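Local coordinates for protein glucose 1-dehydrogenase (Haloferax mediterranei, PDB 2B5W) that catalyses the zinc-dependent oxidation of D-glucose and several other aldose sugars, with NADP(+) preferred to NAD(+) as electron acceptor, at residues F52-H63 / R115-M124; T75-T86 / E132-A143. The protein carries 1 engineered substitution. One frame throughout, in Å; residues are numbered along the deposited sequence.

Interaction 1 (F52-H63 / R115-M124); sequences FPEGEDHLVLGH and RGIVGAHGYM. With ZN (zinc ion), chain B.
The imidazole of H121 is held by its two nitrogens between E56 and V60 in the GroES-like catalytic domain of this zinc-containing alcohol dehydrogenase family member. It forms a His-carboxylate hydrogen bond, NE2 donating its N-H to E56 OE1 at 2.8 Å and 176°; the carboxylate plane stands 71° from the ring, and OE1 is met from above that plane. ND1, at the other nitrogen, accepts the backbone N of V60 over 3.0 Å, the donor tilted about 20° from the ring plane. The two bonds together set the flip of the ring and are consistent with a proton on NE2 and a bare ND1. P53 lies over one face, its CG 3.6 Å from the ring centroid in a CH-pi contact, while the H58 ring runs nearly parallel but slid aside, 4.5 Å between centroids.

Past the ring the contact becomes backbone to backbone. V60 O takes G122 N, L61 O takes M124 N and G62 O takes Y123 N; the end of strand 58-60 and the residues after it meet 116-124 closely, at G62, G116 and G122. Beside these bonds V60 CG1 rests against M124 O, and the M124 side chain, extended beyond CG, brings SD to 3.9 Å from L61 CB. R115 turns back to grip its own segment, NE to H121 O and NH2 to G122 O, with Y123 CE1 over its guanidinium.

At the far end is H63, a ligand of the catalytic zinc together with C38, an engineered residue here, and E64. I117 CD1 sits over one face of its imidazole, 4.1 Å from the centroid, and NE2 binds the zinc ion at 2.1 Å.

Interaction 2 (T75-T86 / E132-A143); sequences TELEEGDIVVPT and EKYLVRIPRSQA
Four backbone hydrogen bonds join V84 and V136, I82 and I138, and T86 and Y134 across an antiparallel pair of strands. V84 and V136 form the hydrogen-bonded pair, exchanging N to O in both directions; V136 N reaches V84 O over 2.8 Å. I138 N gives to I82 O on one side of them and T86 N to Y134 O on the other. At one end E132 takes the backbone N of E76 on OE1, 2.9 Å away, on the syn side but 33° out of the carboxylate plane. Its CG is placed between the backbone N and the carbonyl carbon (chi1 63°), and the extended chain beyond runs past T75 in the opposite direction. At the other end R140 NH2 makes a weak bond to G80 O.

Outward from this ladder the side chains pack on two faces. L135 shares one with V83, P85 and R137: its CD2 lies 3.9 Å from P85 CB, and its CD1 meets L77 CD1 at 3.7 Å, the two leucines crossing at about a right angle. L77 CD2 in turn covers the aliphatic part of R137, 3.6 Å from CD, and D81 lies alongside that arginine, pointing the same way. On the face of V84 and V136, V84 CG2 touches I138 CD1. I82 CG2 also packs against I138, at CG1, and against A143 CB.

Strand 82-85 is flanked by 64-71 on its other edge, whereas 135-137 pairs within this chain only with 82-85, so the contact lies at a margin of the mixed sheet of the GroES-like domain. L77, V83 and L135 reach strand 27-37, while V84 and I138 pack against F309 and T313 of helix 306-318.

Following the chain from the N terminus, 52-63 comes first and 75-86 second; 115-124 then returns to 52-63, closing interaction 1 over a loop of 51 residues, and 132-143 returns to 75-86, closing interaction 2 over 45. The segments alternate, so the two loops cross rather than nest. Interaction 1 ties strand 58-60 and the zinc-binding H63 beyond it to the end of strand 113-115 and the turns that follow, and interaction 2 joins two strands of the larger mixed sheet. Their centres lie about 22 Å apart, yet they touch: Y123 OH makes a probable hydrogen bond to T86 O at 2.6 Å and packs on P85.

Interaction 1 (F52-H63 / R115-M124)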
loop_
_atom_site.group_PDB
_atom_site.type_symbol
_atom_site.label_atom_id
_atom_site.label_comp_id
_atom_site.label_asym_id
_atom_site.label_seq_id
_atom_site.Cartn_x
_atom_site.Cartn_y
_atom_site.Cartn_z
ATOM N N PHE A 52 1.761 30.113 -11.186
ATOM C CA PHE A 52 2.710 30.936 -11.918
ATOM C C PHE A 52 3.927 31.148 -11.028
ATOM O O PHE A 52 3.793 31.206 -9.787
ATOM C CB PHE A 52 2.121 32.305 -12.320
ATOM C CG PHE A 52 1.107 32.257 -13.450
ATOM C CD1 PHE A 52 0.470 31.081 -13.817
ATOM C CD2 PHE A 52 0.769 33.420 -14.110
ATOM C CE1 PHE A 52 -0.453 31.049 -14.844
ATOM C CE2 PHE A 52 -0.171 33.400 -15.131
ATOM C CZ PHE A 52 -0.775 32.209 -15.498
ATOM N N PRO A 53 5.106 31.256 -11.630
ATOM C CA PRO A 53 6.323 31.549 -10.876
ATOM C C PRO A 53 6.195 32.903 -10.177
ATOM O O PRO A 53 5.618 33.830 -10.730
ATOM C CB PRO A 53 7.423 31.568 -11.936
ATOM C CG PRO A 53 6.831 30.833 -13.106
ATOM C CD PRO A 53 5.375 31.083 -13.071
ATOM N N GLU A 54 6.709 32.986 -8.961
ATOM C CA GLU A 54 6.692 34.220 -8.165
ATOM C C GLU A 54 6.916 35.470 -9.007
ATOM O O GLU A 54 7.990 35.647 -9.594
ATOM C CB GLU A 54 7.802 34.169 -7.102
ATOM C CG GLU A 54 7.541 34.992 -5.855
ATOM C CD GLU A 54 6.063 35.070 -5.491
ATOM O OE1 GLU A 54 5.240 35.586 -6.290
ATOM O OE2 GLU A 54 5.726 34.617 -4.382
ATOM N N GLY A 55 5.918 36.355 -9.014
ATOM C CA GLY A 55 6.084 37.703 -9.530
ATOM C C GLY A 55 6.058 37.802 -11.039
ATOM O O GLY A 55 6.429 38.836 -11.606
ATOM N N GLU A 56 5.609 36.730 -11.689
ATOM C CA GLU A 56 5.563 36.676 -13.143
ATOM C C GLU A 56 4.140 36.573 -13.636
ATOM O O GLU A 56 3.249 36.102 -12.931
ATOM C CB GLU A 56 6.413 35.513 -13.647
ATOM C CG GLU A 56 7.863 35.700 -13.239
ATOM C CD GLU A 56 8.836 34.899 -14.059
ATOM O OE1 GLU A 56 8.778 34.985 -15.318
ATOM O OE2 GLU A 56 9.681 34.205 -13.433
ATOM N N ASP A 57 3.932 37.035 -14.868
ATOM C CA ASP A 57 2.590 37.205 -15.411
ATOM C C ASP A 57 2.169 36.094 -16.368
ATOM O O ASP A 57 1.155 36.218 -17.066
ATOM C CB ASP A 57 2.445 38.581 -16.103
ATOM C CG ASP A 57 3.288 38.723 -17.373
ATOM O OD1 ASP A 57 3.904 37.753 -17.863
ATOM O OD2 ASP A 57 3.386 39.816 -17.965
ATOM N N HIS A 58 2.919 34.997 -16.351
ATOM C CA HIS A 58 2.629 33.863 -17.221
ATOM C C HIS A 58 3.314 32.627 -16.656
ATOM O O HIS A 58 4.150 32.733 -15.749
ATOM C CB HIS A 58 3.157 34.150 -18.633
ATOM C CG HIS A 58 4.653 34.190 -18.724
ATOM N ND1 HIS A 58 5.400 35.293 -18.367
ATOM C CD2 HIS A 58 5.553 33.235 -19.078
ATOM C CE1 HIS A 58 6.684 35.027 -18.523
ATOM N NE2 HIS A 58 6.803 33.785 -18.964
ATOM N N LEU A 59 2.965 31.481 -17.226
ATOM C CA LEU A 59 3.656 30.238 -16.962
ATOM C C LEU A 59 3.941 29.577 -18.316
ATOM O O LEU A 59 3.020 29.274 -19.064
ATOM C CB LEU A 59 2.789 29.319 -16.120
ATOM C CG LEU A 59 3.318 27.884 -15.936
ATOM C CD1 LEU A 59 4.599 27.904 -15.148
ATOM C CD2 LEU A 59 2.291 27.063 -15.245
ATOM N N VAL A 60 5.219 29.389 -18.622
ATOM C CA VAL A 60 5.581 28.613 -19.821
ATOM C C VAL A 60 5.181 27.160 -19.558
ATOM O O VAL A 60 5.499 26.611 -18.479
ATOM C CB VAL A 60 7.071 28.699 -20.129
ATOM C CG1 VAL A 60 7.455 27.742 -21.247
ATOM C CG2 VAL A 60 7.471 30.147 -20.517
ATOM N N LEU A 61 4.442 26.565 -20.490
ATOM C CA LEU A 61 3.939 25.227 -20.322
ATOM C C LEU A 61 4.998 24.180 -20.683
ATOM O O LEU A 61 6.026 24.513 -21.240
ATOM C CB LEU A 61 2.709 25.028 -21.186
ATOM C CG LEU A 61 1.474 25.878 -20.857
ATOM C CD1 LEU A 61 0.438 25.658 -21.966
ATOM C CD2 LEU A 61 0.926 25.500 -19.506
ATOM N N GLY A 62 4.673 22.925 -20.368
ATOM C CA GLY A 62 5.404 21.765 -20.846
ATOM C C GLY A 62 6.341 21.178 -19.815
ATOM O O GLY A 62 7.275 21.838 -19.347
ATOM N N HIS A 63 6.153 19.889 -19.539
ATOM C CA HIS A 63 7.038 19.189 -18.607
ATOM C C HIS A 63 7.598 17.901 -19.217
ATOM O O HIS A 63 8.362 17.199 -18.568
ATOM C CB HIS A 63 6.286 18.850 -17.307
ATOM C CG HIS A 63 5.073 18.025 -17.549
ATOM N ND1 HIS A 63 3.872 18.576 -17.956
ATOM C CD2 HIS A 63 4.889 16.681 -17.532
ATOM C CE1 HIS A 63 3.008 17.604 -18.196
ATOM N NE2 HIS A 63 3.601 16.442 -17.968
ATOM N N ARG A 115 8.446 22.085 -13.085
ATOM C CA ARG A 115 8.593 22.895 -14.293
ATOM C C ARG A 115 7.396 22.654 -15.221
ATOM O O ARG A 115 7.042 21.514 -15.541
ATOM C CB ARG A 115 9.923 22.572 -14.969
ATOM C CG ARG A 115 11.126 23.126 -14.179
ATOM C CD ARG A 115 12.389 23.438 -14.939
ATOM N NE ARG A 115 12.147 24.339 -16.066
ATOM C CZ ARG A 115 13.090 24.854 -16.826
ATOM N NH1 ARG A 115 14.372 24.613 -16.586
ATOM N NH2 ARG A 115 12.741 25.613 -17.867
ATOM N N GLY A 116 6.762 23.759 -15.631
ATOM C CA GLY A 116 5.596 23.728 -16.494
ATOM C C GLY A 116 4.276 23.499 -15.781
ATOM O O GLY A 116 3.235 23.402 -16.415
ATOM N N ILE A 117 4.313 23.365 -14.462
ATOM C CA ILE A 117 3.139 22.948 -13.713
ATOM C C ILE A 117 2.898 23.838 -12.497
ATOM O O ILE A 117 1.824 24.412 -12.353
ATOM C CB ILE A 117 3.262 21.478 -13.300
ATOM C CG1 ILE A 117 3.481 20.604 -14.507
ATOM C CG2 ILE A 117 1.981 21.038 -12.564
ATOM C CD1 ILE A 117 3.821 19.143 -14.139
ATOM N N VAL A 118 3.880 23.915 -11.608
ATOM C CA VAL A 118 3.732 24.773 -10.417
ATOM C C VAL A 118 5.030 25.437 -9.995
ATOM O O VAL A 118 6.036 24.786 -9.679
ATOM C CB VAL A 118 3.089 24.011 -9.248
ATOM C CG1 VAL A 118 3.848 22.716 -8.921
ATOM C CG2 VAL A 118 2.956 24.923 -8.014
ATOM N N GLY A 119 5.030 26.762 -10.023
ATOM C CA GLY A 119 6.118 27.538 -9.479
ATOM C C GLY A 119 7.315 27.819 -10.359
ATOM O O GLY A 119 8.167 28.645 -10.004
ATOM N N ALA A 120 7.390 27.160 -11.530
ATOM C CA ALA A 120 8.564 27.281 -12.380
ATOM C C ALA A 120 8.140 27.068 -13.834
ATOM O O ALA A 120 7.350 26.194 -14.135
ATOM C CB ALA A 120 9.647 26.287 -11.984
ATOM N N HIS A 121 8.666 27.893 -14.715
ATOM C CA HIS A 121 8.419 27.774 -16.140
ATOM C C HIS A 121 8.866 26.417 -16.662
ATOM O O HIS A 121 9.842 25.857 -16.193
ATOM C CB HIS A 121 9.171 28.842 -16.906
ATOM C CG HIS A 121 8.668 30.214 -16.626
ATOM N ND1 HIS A 121 7.346 30.545 -16.782
ATOM C CD2 HIS A 121 9.298 31.322 -16.170
ATOM C CE1 HIS A 121 7.182 31.820 -16.447
ATOM N NE2 HIS A 121 8.345 32.309 -16.069
ATOM N N GLY A 122 8.111 25.957 -17.644
ATOM C CA GLY A 122 8.327 24.665 -18.275
ATOM C C GLY A 122 9.298 24.746 -19.437
ATOM O O GLY A 122 10.172 25.624 -19.492
ATOM N N TYR A 123 9.117 23.822 -20.390
ATOM C CA TYR A 123 10.076 23.552 -21.427
ATOM C C TYR A 123 9.630 23.927 -22.851
ATOM O O TYR A 123 10.425 23.772 -23.785
ATOM C CB TYR A 123 10.452 22.062 -21.409
ATOM C CG TYR A 123 11.023 21.610 -20.081
ATOM C CD1 TYR A 123 12.162 22.209 -19.563
ATOM C CD2 TYR A 123 10.426 20.589 -19.333
ATOM C CE1 TYR A 123 12.683 21.817 -18.350
ATOM C CE2 TYR A 123 10.931 20.217 -18.131
ATOM C CZ TYR A 123 12.060 20.828 -17.638
ATOM O OH TYR A 123 12.607 20.467 -16.422
ATOM N N MET A 124 8.406 24.447 -23.002
ATOM C CA MET A 124 7.914 24.847 -24.314
ATOM C C MET A 124 8.489 26.205 -24.711
ATOM O O MET A 124 7.769 27.200 -24.809
ATOM C CB MET A 124 6.386 24.882 -24.369
ATOM C CG MET A 124 5.786 23.524 -24.370
ATOM S SD MET A 124 4.006 23.564 -24.526
ATOM C CE MET A 124 3.688 21.781 -24.545
HETATM ZN ZN ZN B . 2.765 14.794 -18.911
#

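Interaction 2 (T75-T86 / E132-A143)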
loop_
_atom_site.group_PDB
_atom_site.type_symbol
_atom_site.label_atom_id
_atom_site.label_comp_id
_atom_site.label_asym_id
_atom_site.label_seq_id
_atom_site.Cartn_x
_atom_site.Cartn_y
_atom_site.Cartn_z
ATOM N N THR A 75 29.531 21.480 -16.986
ATOM C CA THR A 75 29.045 20.144 -16.702
ATOM C C THR A 75 29.873 19.089 -17.431
ATOM O O THR A 75 30.681 19.413 -18.299
ATOM C CB THR A 75 27.568 19.985 -17.132
ATOM O OG1 THR A 75 27.462 19.949 -18.560
ATOM C CG2 THR A 75 26.723 21.196 -16.663
ATOM N N GLU A 76 29.603 17.830 -17.109
ATOM C CA GLU A 76 30.215 16.692 -17.804
ATOM C C GLU A 76 29.417 16.203 -19.001
ATOM O O GLU A 76 29.781 15.223 -19.638
ATOM C CB GLU A 76 30.399 15.543 -16.840
ATOM C CG GLU A 76 31.458 15.841 -15.794
ATOM C CD GLU A 76 31.610 14.706 -14.824
ATOM O OE1 GLU A 76 30.745 14.581 -13.936
ATOM O OE2 GLU A 76 32.582 13.937 -14.965
ATOM N N LEU A 77 28.324 16.880 -19.312
ATOM C CA LEU A 77 27.618 16.614 -20.563
ATOM C C LEU A 77 28.428 17.108 -21.738
ATOM O O LEU A 77 29.400 17.871 -21.582
ATOM C CB LEU A 77 26.246 17.307 -20.531
ATOM C CG LEU A 77 25.293 16.809 -19.477
ATOM C CD1 LEU A 77 24.057 17.711 -19.414
ATOM C CD2 LEU A 77 24.873 15.378 -19.775
ATOM N N GLU A 78 28.049 16.655 -22.922
ATOM C CA GLU A 78 28.690 17.014 -24.172
ATOM C C GLU A 78 27.727 17.674 -25.148
ATOM O O GLU A 78 26.545 17.343 -25.211
ATOM C CB GLU A 78 29.269 15.757 -24.830
ATOM C CG GLU A 78 30.285 15.060 -23.960
ATOM C CD GLU A 78 30.933 13.871 -24.646
ATOM O OE1 GLU A 78 30.369 12.757 -24.619
ATOM O OE2 GLU A 78 32.013 14.056 -25.222
ATOM N N GLU A 79 28.269 18.606 -25.917
ATOM C CA GLU A 79 27.586 19.245 -27.040
ATOM C C GLU A 79 27.059 18.184 -28.011
ATOM O O GLU A 79 27.769 17.263 -28.391
ATOM C CB GLU A 79 28.557 20.183 -27.747
ATOM C CG GLU A 79 27.908 21.119 -28.741
ATOM C CD GLU A 79 28.784 22.319 -29.077
ATOM O OE1 GLU A 79 29.614 22.730 -28.234
ATOM O OE2 GLU A 79 28.631 22.867 -30.188
ATOM N N GLY A 80 25.781 18.300 -28.355
ATOM C CA GLY A 80 25.095 17.329 -29.172
ATOM C C GLY A 80 24.405 16.185 -28.431
ATOM O O GLY A 80 23.673 15.418 -29.096
ATOM N N ASP A 81 24.601 16.027 -27.116
ATOM C CA ASP A 81 23.926 14.993 -26.328
ATOM C C ASP A 81 22.408 15.213 -26.376
ATOM O O ASP A 81 21.937 16.359 -26.328
ATOM C CB ASP A 81 24.295 15.026 -24.871
ATOM C CG ASP A 81 25.669 14.490 -24.599
ATOM O OD1 ASP A 81 26.309 13.996 -25.561
ATOM O OD2 ASP A 81 26.147 14.540 -23.439
ATOM N N ILE A 82 21.670 14.123 -26.488
ATOM C CA ILE A 82 20.200 14.171 -26.424
ATOM C C ILE A 82 19.814 13.921 -24.982
ATOM O O ILE A 82 20.180 12.889 -24.368
ATOM C CB ILE A 82 19.538 13.110 -27.358
ATOM C CG1 ILE A 82 20.026 13.219 -28.798
ATOM C CG2 ILE A 82 18.031 13.245 -27.340
ATOM C CD1 ILE A 82 19.974 14.615 -29.357
ATOM N N VAL A 83 19.049 14.858 -24.416
ATOM C CA VAL A 83 18.671 14.818 -23.023
ATOM C C VAL A 83 17.185 15.056 -22.777
ATOM O O VAL A 83 16.529 15.763 -23.548
ATOM C CB VAL A 83 19.483 15.869 -22.209
ATOM C CG1 VAL A 83 20.966 15.505 -22.174
ATOM C CG2 VAL A 83 19.319 17.279 -22.776
ATOM N N VAL A 84 16.683 14.443 -21.715
ATOM C CA VAL A 84 15.364 14.672 -21.180
ATOM C C VAL A 84 15.522 15.218 -19.764
ATOM O O VAL A 84 16.162 14.589 -18.917
ATOM C CB VAL A 84 14.555 13.343 -21.142
ATOM C CG1 VAL A 84 13.277 13.529 -20.413
ATOM C CG2 VAL A 84 14.319 12.827 -22.567
ATOM N N PRO A 85 14.918 16.360 -19.467
ATOM C CA PRO A 85 14.979 16.903 -18.101
ATOM C C PRO A 85 13.952 16.272 -17.172
ATOM O O PRO A 85 12.796 16.006 -17.573
ATOM C CB PRO A 85 14.620 18.399 -18.312
ATOM C CG PRO A 85 13.684 18.371 -19.479
ATOM C CD PRO A 85 14.171 17.245 -20.391
ATOM N N THR A 86 14.317 16.128 -15.894
ATOM C CA THR A 86 13.323 15.817 -14.880
ATOM C C THR A 86 12.515 17.099 -14.626
ATOM O O THR A 86 12.848 18.184 -15.128
ATOM C CB THR A 86 13.939 15.329 -13.572
ATOM O OG1 THR A 86 14.709 16.412 -13.017
ATOM C CG2 THR A 86 14.887 14.169 -13.791
ATOM N N GLU A 132 22.871 19.719 -14.700
ATOM C CA GLU A 132 23.200 18.435 -15.317
ATOM C C GLU A 132 22.651 17.239 -14.553
ATOM O O GLU A 132 22.309 16.213 -15.150
ATOM C CB GLU A 132 24.688 18.263 -15.557
ATOM C CG GLU A 132 25.508 18.260 -14.287
ATOM C CD GLU A 132 27.002 18.020 -14.517
ATOM O OE1 GLU A 132 27.347 17.238 -15.420
ATOM O OE2 GLU A 132 27.823 18.639 -13.794
ATOM N N LYS A 133 22.505 17.350 -13.246
ATOM C CA LYS A 133 22.005 16.255 -12.435
ATOM C C LYS A 133 20.540 15.920 -12.721
ATOM O O LYS A 133 20.089 14.846 -12.377
ATOM C CB LYS A 133 22.177 16.563 -10.947
ATOM C CG LYS A 133 21.335 17.701 -10.431
ATOM C CD LYS A 133 21.795 18.148 -9.015
ATOM C CE LYS A 133 21.404 17.123 -7.964
ATOM N NZ LYS A 133 21.834 17.504 -6.564
ATOM N N TYR A 134 19.825 16.858 -13.343
ATOM C CA TYR A 134 18.421 16.688 -13.736
ATOM C C TYR A 134 18.247 16.564 -15.246
ATOM O O TYR A 134 17.108 16.614 -15.727
ATOM C CB TYR A 134 17.551 17.836 -13.205
ATOM C CG TYR A 134 17.640 18.011 -11.694
ATOM C CD1 TYR A 134 17.583 16.922 -10.854
ATOM C CD2 TYR A 134 17.869 19.251 -11.136
ATOM C CE1 TYR A 134 17.690 17.063 -9.486
ATOM C CE2 TYR A 134 17.972 19.395 -9.765
ATOM C CZ TYR A 134 17.901 18.294 -8.945
ATOM O OH TYR A 134 18.037 18.397 -7.547
ATOM N N LEU A 135 19.339 16.379 -15.972
ATOM C CA LEU A 135 19.294 16.094 -17.405
ATOM C C LEU A 135 19.685 14.642 -17.564
ATOM O O LEU A 135 20.786 14.243 -17.167
ATOM C CB LEU A 135 20.237 16.995 -18.211
ATOM C CG LEU A 135 19.761 18.450 -18.291
ATOM C CD1 LEU A 135 20.787 19.389 -18.852
ATOM C CD2 LEU A 135 18.428 18.554 -19.070
ATOM N N VAL A 136 18.802 13.858 -18.176
ATOM C CA VAL A 136 19.060 12.449 -18.383
ATOM C C VAL A 136 19.399 12.211 -19.842
ATOM O O VAL A 136 18.584 12.437 -20.733
ATOM C CB VAL A 136 17.839 11.605 -17.975
ATOM C CG1 VAL A 136 18.144 10.114 -18.184
ATOM C CG2 VAL A 136 17.422 11.917 -16.542
ATOM N N ARG A 137 20.615 11.760 -20.120
ATOM C CA ARG A 137 20.968 11.407 -21.474
ATOM C C ARG A 137 20.160 10.196 -21.883
ATOM O O ARG A 137 19.957 9.264 -21.096
ATOM C CB ARG A 137 22.461 11.065 -21.546
ATOM C CG ARG A 137 23.346 12.312 -21.412
ATOM C CD ARG A 137 24.824 11.995 -21.122
ATOM N NE ARG A 137 24.941 11.563 -19.749
ATOM C CZ ARG A 137 26.083 11.287 -19.122
ATOM N NH1 ARG A 137 27.242 11.366 -19.747
ATOM N NH2 ARG A 137 26.035 10.904 -17.860
ATOM N N ILE A 138 19.682 10.231 -23.126
ATOM C CA ILE A 138 18.933 9.107 -23.686
ATOM C C ILE A 138 19.584 8.731 -25.008
ATOM O O ILE A 138 20.279 9.537 -25.657
ATOM C CB ILE A 138 17.423 9.454 -23.866
ATOM C CG1 ILE A 138 17.215 10.509 -24.950
ATOM C CG2 ILE A 138 16.799 9.875 -22.564
ATOM C CD1 ILE A 138 15.735 10.675 -25.334
ATOM N N PRO A 139 19.282 7.526 -25.491
ATOM C CA PRO A 139 19.803 7.155 -26.816
ATOM C C PRO A 139 19.435 8.153 -27.918
ATOM O O PRO A 139 18.311 8.695 -27.961
ATOM C CB PRO A 139 19.187 5.773 -27.058
ATOM C CG PRO A 139 18.936 5.239 -25.702
ATOM C CD PRO A 139 18.474 6.467 -24.884
ATOM N N ARG A 140 20.368 8.422 -28.821
ATOM C CA ARG A 140 20.115 9.402 -29.895
ATOM C C ARG A 140 18.863 9.105 -30.687
ATOM O O ARG A 140 18.151 10.008 -31.148
ATOM C CB ARG A 140 21.282 9.490 -30.898
ATOM C CG ARG A 140 22.548 9.930 -30.305
ATOM C CD ARG A 140 23.623 10.241 -31.333
ATOM N NE ARG A 140 24.509 11.298 -30.849
ATOM C CZ ARG A 140 24.245 12.601 -30.919
ATOM N NH1 ARG A 140 23.121 13.064 -31.467
ATOM N NH2 ARG A 140 25.129 13.452 -30.431
ATOM N N SER A 141 18.597 7.830 -30.928
ATOM C CA SER A 141 17.455 7.407 -31.696
ATOM C C SER A 141 16.097 7.570 -31.000
ATOM O O SER A 141 15.047 7.376 -31.603
ATOM C CB SER A 141 17.586 5.978 -32.182
ATOM O OG SER A 141 17.905 5.073 -31.130
ATOM N N GLN A 142 16.131 7.886 -29.714
ATOM C CA GLN A 142 14.921 8.234 -28.962
ATOM C C GLN A 142 14.626 9.719 -28.999
ATOM O O GLN A 142 13.693 10.179 -28.359
ATOM C CB GLN A 142 15.035 7.699 -27.515
ATOM C CG GLN A 142 14.975 6.154 -27.535
ATOM C CD GLN A 142 15.124 5.483 -26.163
ATOM O OE1 GLN A 142 15.075 6.141 -25.154
ATOM N NE2 GLN A 142 15.295 4.154 -26.169
ATOM N N ALA A 143 15.384 10.483 -29.771
ATOM C CA ALA A 143 15.105 11.912 -29.870
ATOM C C ALA A 143 13.725 12.180 -30.437
ATOM O O ALA A 143 13.060 13.083 -29.935
ATOM C CB ALA A 143 16.118 12.600 -30.707
#